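Local coordinates for stringent starvation protein A homolog (Haemophilus influenzae, PDB 3LYK) that probably forms an equimolar complex with the RNA polymerase holoenzyme, but not with the core enzyme, and belongs to the glutathione S-transferase superfamily, at residues Thr8-Lys13 with Glu33-Asp38; Asn50-Val55 with Val64-Arg69. All coordinates share one frame; numbering follows the deposited sequence.

Contact 1: residues Thr8-Lys13 with Glu33-Asp38; sequences TLFSNK and ENAEVD
The beta-alpha-beta unit that opens the thioredoxin-like domain brings Leu-9 beside Asn-34 and Phe-10 beside Ala-35, with helix 16-27 making the crossover between parallel strands 3-11 and 30-36. The strand axes approach to 4.7 Å, and backbone bonds alternate in direction: Leu-9 N to Glu-33 O, Ala-35 N to Leu-9 O (2.8 Å), Ser-11 N to Ala-35 O, Val-37 N to Ser-11 O. Beside the Phe-10 and Ala-35 face, CG1 of Val-37, just past the strand, lies at the edge of the Phe-10 ring, 4.0 Å from Phe-10 CD1; Asp-45, Leu-46 and Leu-49 of helix 44-49 also touch that ring's side chain. On the other face, Leu-9, Ser-11 and Asn-34 meet Lys-22 of the crossover helix. A water there joins Ser-11 OG, Asn-34 ND2 and Glu-36 OE1, accepting from the amide and donating to the carboxylate. Past the strand ends, Asn-12 ND2 donates almost straight (171°) to Val-37 O, 2.9 Å away and in the plane of both amide and carbonyl. Glu-36, bent at chi2 (70°), turns its carboxylate back across the gap, where the syn lone pair of OE2 takes the backbone N-H of Lys-13 at 2.7 Å.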
loop_
_atom_site.group_PDB
_atom_site.type_symbol
_atom_site.label_atom_id
_atom_site.label_comp_id
_atom_site.label_asym_id
_atom_site.label_seq_id
_atom_site.Cartn_x
_atom_site.Cartn_y
_atom_site.Cartn_z
ATOM N N THR B 8 0.755 21.330 6.167
ATOM C CA THR B 8 2.207 21.324 6.171
ATOM C C THR B 8 2.656 19.970 5.652
ATOM O O THR B 8 2.142 18.942 6.109
ATOM C CB THR B 8 2.761 21.518 7.611
ATOM O OG1 THR B 8 2.319 22.775 8.110
ATOM C CG2 THR B 8 4.283 21.488 7.650
ATOM N N LEU B 9 3.564 19.993 4.673
ATOM C CA LEU B 9 4.238 18.833 4.204
ATOM C C LEU B 9 5.684 18.813 4.699
ATOM O O LEU B 9 6.489 19.690 4.334
ATOM C CB LEU B 9 4.223 18.775 2.675
ATOM C CG LEU B 9 4.943 17.570 2.083
ATOM C CD1 LEU B 9 4.050 16.362 2.321
ATOM C CD2 LEU B 9 5.230 17.752 0.583
ATOM N N PHE B 10 6.020 17.820 5.519
ATOM C CA PHE B 10 7.414 17.545 5.869
ATOM C C PHE B 10 7.981 16.713 4.774
ATOM O O PHE B 10 7.447 15.631 4.448
ATOM C CB PHE B 10 7.567 16.806 7.221
ATOM C CG PHE B 10 7.161 17.626 8.391
ATOM C CD1 PHE B 10 8.108 18.341 9.118
ATOM C CD2 PHE B 10 5.822 17.688 8.775
ATOM C CE1 PHE B 10 7.719 19.136 10.208
ATOM C CE2 PHE B 10 5.414 18.474 9.863
ATOM C CZ PHE B 10 6.369 19.200 10.587
ATOM N N SER B 11 9.062 17.197 4.173
ATOM C CA SER B 11 9.609 16.485 3.044
ATOM C C SER B 11 11.071 16.759 2.873
ATOM O O SER B 11 11.597 17.753 3.399
ATOM C CB SER B 11 8.898 16.886 1.722
ATOM O OG SER B 11 9.029 18.247 1.506
ATOM N N ASN B 12 11.690 15.919 2.053
ATOM C CA ASN B 12 13.054 16.169 1.619
ATOM C C ASN B 12 13.086 16.324 0.109
ATOM O O ASN B 12 12.461 15.532 -0.616
ATOM C CB ASN B 12 13.984 15.031 2.084
ATOM C CG ASN B 12 15.388 15.191 1.551
ATOM O OD1 ASN B 12 15.672 14.768 0.443
ATOM N ND2 ASN B 12 16.260 15.856 2.324
ATOM N N LYS B 13 13.801 17.344 -0.369
ATOM C CA LYS B 13 13.816 17.687 -1.795
ATOM C C LYS B 13 14.442 16.663 -2.733
ATOM O O LYS B 13 14.235 16.744 -3.923
ATOM C CB LYS B 13 14.520 19.060 -2.012
ATOM C CG LYS B 13 16.005 19.072 -1.627
ATOM C CD LYS B 13 16.587 20.422 -2.117
ATOM C CE LYS B 13 17.575 21.000 -1.137
ATOM N NZ LYS B 13 18.815 20.167 -1.061
ATOM N N GLU B 33 2.296 24.586 3.268
ATOM C CA GLU B 33 3.654 24.941 3.656
ATOM C C GLU B 33 4.650 23.747 3.512
ATOM O O GLU B 33 4.417 22.661 4.074
ATOM C CB GLU B 33 3.635 25.456 5.095
ATOM C CG GLU B 33 5.029 25.571 5.720
ATOM C CD GLU B 33 5.016 25.931 7.234
ATOM O OE1 GLU B 33 4.282 25.294 8.036
ATOM O OE2 GLU B 33 5.784 26.848 7.619
ATOM N N ASN B 34 5.742 23.954 2.773
ATOM C CA ASN B 34 6.817 22.968 2.688
ATOM C C ASN B 34 7.786 23.083 3.880
ATOM O O ASN B 34 8.376 24.146 4.089
ATOM C CB ASN B 34 7.590 23.106 1.370
ATOM C CG ASN B 34 8.366 21.838 1.025
ATOM O OD1 ASN B 34 7.775 20.793 0.779
ATOM N ND2 ASN B 34 9.693 21.911 1.058
ATOM N N ALA B 35 7.953 22.025 4.676
ATOM C CA ALA B 35 8.959 22.089 5.742
ATOM C C ALA B 35 10.037 21.105 5.369
ATOM O O ALA B 35 9.844 19.878 5.461
ATOM C CB ALA B 35 8.363 21.784 7.119
ATOM N N GLU B 36 11.165 21.654 4.919
ATOM C CA GLU B 36 12.264 20.851 4.424
ATOM C C GLU B 36 12.892 20.107 5.596
ATOM O O GLU B 36 13.014 20.649 6.674
ATOM C CB GLU B 36 13.330 21.719 3.710
ATOM C CG GLU B 36 14.429 20.879 3.094
ATOM C CD GLU B 36 13.955 20.071 1.873
ATOM O OE1 GLU B 36 12.879 20.389 1.309
ATOM O OE2 GLU B 36 14.666 19.127 1.462
ATOM N N VAL B 37 13.269 18.857 5.397
ATOM C CA VAL B 37 13.887 18.118 6.485
ATOM C C VAL B 37 15.125 17.416 5.965
ATOM O O VAL B 37 15.152 16.863 4.863
ATOM C CB VAL B 37 12.952 17.069 7.201
ATOM C CG1 VAL B 37 11.479 17.479 7.238
ATOM C CG2 VAL B 37 13.127 15.698 6.662
ATOM N N ASP B 38 16.142 17.442 6.807
ATOM C CA ASP B 38 17.390 16.726 6.599
ATOM C C ASP B 38 17.216 15.358 7.232
ATOM O O ASP B 38 16.884 15.252 8.410
ATOM C CB ASP B 38 18.476 17.528 7.317
ATOM C CG ASP B 38 19.872 16.964 7.123
ATOM O OD1 ASP B 38 20.735 17.712 6.625
ATOM O OD2 ASP B 38 20.117 15.808 7.487
HETATM O O HOH W 1 11.023 19.241 -0.111
#

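Contact 2: residues Asn50-Val55 with Val64-Arg69; sequences NPYGTV and VLFNSR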
loop_
_atom_site.group_PDB
_atom_site.type_symbol
_atom_site.label_atom_id
_atom_site.label_comp_id
_atom_site.label_asym_id
_atom_site.label_seq_id
_atom_site.Cartn_x
_atom_site.Cartn_y
_atom_site.Cartn_z
ATOM N N ASN B 50 4.811 12.415 14.065
ATOM C CA ASN B 50 5.016 11.125 13.417
ATOM C C ASN B 50 6.202 10.418 14.081
ATOM O O ASN B 50 7.360 10.661 13.723
ATOM C CB ASN B 50 5.234 11.283 11.888
ATOM C CG ASN B 50 5.581 9.962 11.194
ATOM O OD1 ASN B 50 5.472 8.896 11.807
ATOM N ND2 ASN B 50 5.991 10.018 9.898
ATOM N N PRO B 51 5.907 9.490 15.022
ATOM C CA PRO B 51 7.008 8.875 15.770
ATOM C C PRO B 51 7.882 7.954 14.924
ATOM O O PRO B 51 8.982 7.632 15.355
ATOM C CB PRO B 51 6.306 8.144 16.937
ATOM C CG PRO B 51 4.876 7.756 16.333
ATOM C CD PRO B 51 4.565 9.007 15.458
ATOM N N TYR B 52 7.444 7.536 13.740
ATOM C CA TYR B 52 8.330 6.748 12.880
ATOM C C TYR B 52 9.395 7.644 12.245
ATOM O O TYR B 52 10.380 7.150 11.708
ATOM C CB TYR B 52 7.565 5.987 11.790
ATOM C CG TYR B 52 6.463 5.094 12.357
ATOM C CD1 TYR B 52 6.720 3.755 12.731
ATOM C CD2 TYR B 52 5.187 5.602 12.557
ATOM C CE1 TYR B 52 5.698 2.940 13.272
ATOM C CE2 TYR B 52 4.161 4.808 13.099
ATOM C CZ TYR B 52 4.414 3.475 13.452
ATOM O OH TYR B 52 3.352 2.736 13.987
ATOM N N GLY B 53 9.170 8.956 12.285
ATOM C CA GLY B 53 10.121 9.930 11.747
ATOM C C GLY B 53 10.409 9.768 10.270
ATOM O O GLY B 53 11.553 9.820 9.870
ATOM N N THR B 54 9.376 9.540 9.460
ATOM C CA THR B 54 9.576 9.338 8.008
ATOM C C THR B 54 9.008 10.547 7.237
ATOM O O THR B 54 8.176 11.315 7.756
ATOM C CB THR B 54 8.829 8.083 7.503
ATOM O OG1 THR B 54 7.463 8.206 7.889
ATOM C CG2 THR B 54 9.439 6.769 8.098
ATOM N N VAL B 55 9.452 10.713 6.000
ATOM C CA VAL B 55 8.836 11.692 5.137
ATOM C C VAL B 55 8.495 10.975 3.852
ATOM O O VAL B 55 9.131 9.995 3.519
ATOM C CB VAL B 55 9.771 12.929 4.856
ATOM C CG1 VAL B 55 9.885 13.809 6.122
ATOM C CG2 VAL B 55 11.145 12.494 4.360
ATOM N N VAL B 64 -2.646 13.623 10.925
ATOM C CA VAL B 64 -1.262 13.354 10.519
ATOM C C VAL B 64 -1.179 12.142 9.598
ATOM O O VAL B 64 -1.515 11.022 10.001
ATOM C CB VAL B 64 -0.310 13.160 11.764
ATOM C CG1 VAL B 64 1.109 12.732 11.317
ATOM C CG2 VAL B 64 -0.281 14.431 12.639
ATOM N N LEU B 65 -0.724 12.328 8.362
ATOM C CA LEU B 65 -0.540 11.176 7.462
ATOM C C LEU B 65 0.914 10.975 7.054
ATOM O O LEU B 65 1.624 11.947 6.845
ATOM C CB LEU B 65 -1.377 11.373 6.179
ATOM C CG LEU B 65 -2.900 11.386 6.340
ATOM C CD1 LEU B 65 -3.558 11.537 4.973
ATOM C CD2 LEU B 65 -3.382 10.086 7.031
ATOM N N PHE B 66 1.347 9.724 6.898
ATOM C CA PHE B 66 2.629 9.432 6.257
ATOM C C PHE B 66 2.373 8.256 5.362
ATOM O O PHE B 66 1.243 7.709 5.363
ATOM C CB PHE B 66 3.742 9.148 7.273
ATOM C CG PHE B 66 3.341 8.186 8.357
ATOM C CD1 PHE B 66 3.554 6.819 8.201
ATOM C CD2 PHE B 66 2.702 8.651 9.507
ATOM C CE1 PHE B 66 3.168 5.917 9.200
ATOM C CE2 PHE B 66 2.314 7.753 10.521
ATOM C CZ PHE B 66 2.546 6.393 10.352
ATOM N N ASN B 67 3.399 7.845 4.627
ATOM C CA ASN B 67 3.265 6.967 3.460
ATOM C C ASN B 67 2.641 7.685 2.273
ATOM O O ASN B 67 1.484 8.138 2.319
ATOM C CB ASN B 67 2.494 5.659 3.779
ATOM C CG ASN B 67 2.441 4.727 2.603
ATOM O OD1 ASN B 67 1.646 4.923 1.686
ATOM N ND2 ASN B 67 3.297 3.703 2.604
ATOM N N SER B 68 3.398 7.747 1.181
ATOM C CA SER B 68 3.004 8.592 0.069
ATOM C C SER B 68 1.771 8.027 -0.637
ATOM O O SER B 68 0.930 8.788 -1.081
ATOM C CB SER B 68 4.162 8.827 -0.892
ATOM O OG SER B 68 4.494 7.628 -1.530
ATOM N N ARG B 69 1.642 6.696 -0.713
ATOM C CA ARG B 69 0.429 6.112 -1.352
ATOM C C ARG B 69 -0.843 6.504 -0.564
ATOM O O ARG B 69 -1.837 6.902 -1.131
ATOM C CB ARG B 69 0.576 4.578 -1.520
ATOM C CG ARG B 69 -0.725 3.825 -1.733
ATOM C CD ARG B 69 -0.509 2.269 -1.574
ATOM N NE ARG B 69 -0.027 1.885 -0.236
ATOM C CZ ARG B 69 -0.801 1.654 0.831
ATOM N NH1 ARG B 69 -2.111 1.790 0.756
ATOM N NH2 ARG B 69 -0.266 1.295 1.988
#
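Asn-50 lays its carboxamide over one face of the Phe-66 ring, the two planes only 8° apart. Its OD1 sits 3.5 Å above the ring plane, displaced toward the rim, while Asn-50 ND2 lies near the root of the ring, 3.6 Å from both Phe-66 CB and Phe-66 CG. Two further side chains meet the same phenylalanine. CD2 of Tyr-52 comes to 3.5 Å from Phe-66 CZ, in an oblique aromatic pair with planes at 48°, and Thr-54 OG1 lies 3.9 Å from Phe-66 CB.

The amide is held by bonds of its own loop. Asn-50 OD1 accepts from Tyr-52 N at 3.1 Å, an Asx turn in which the donor lies above the carbonyl plane. Asn-50 ND2 donates to Thr-54 OG1 at 3.1 Å, and also to OG1 of Thr-57. Gly-53 N bonds to Asn-50 O at 2.9 Å, closing a type I turn whose last residue has positive phi (60°), a conformation that suits glycine. Bonds at both ends of the carboxamide thus limit its rotation and keep it flat against the ring.

Farther out, Tyr-52 OH bonds to Asp-105 and Arg-101 of the second subunit, linking this loop to the dimer interface. Through Phe-66, the loop that follows helix 44-49 and leads into strand 57-60 packs against edge strand 63-66, shortly before Asn-67 N-caps helix 68-78.

How the contacts relate
From the N terminus, strand 3-11 runs into helix 16-27 and returns as strand 30-36, and contact 1 closes that crossover. Only afterwards, past helix 44-49, does contact 2 open; it closes the shorter excursion through strand 57-60 and into strand 63-66. The two loops are therefore in series, neither enclosing nor crossing the other. Strand order 30-36, 3-11, 57-60, 63-66 puts contact 1 at one edge of the sheet, and the 63-66 side of contact 2 at the other, with loop 50-55 reaching back toward contact 1. Val-55 joins them: its CG1 is 3.8 Å from Val-37 CG2 and 3.5 Å from Phe-10 O, although the contact centres are about 12 Å apart.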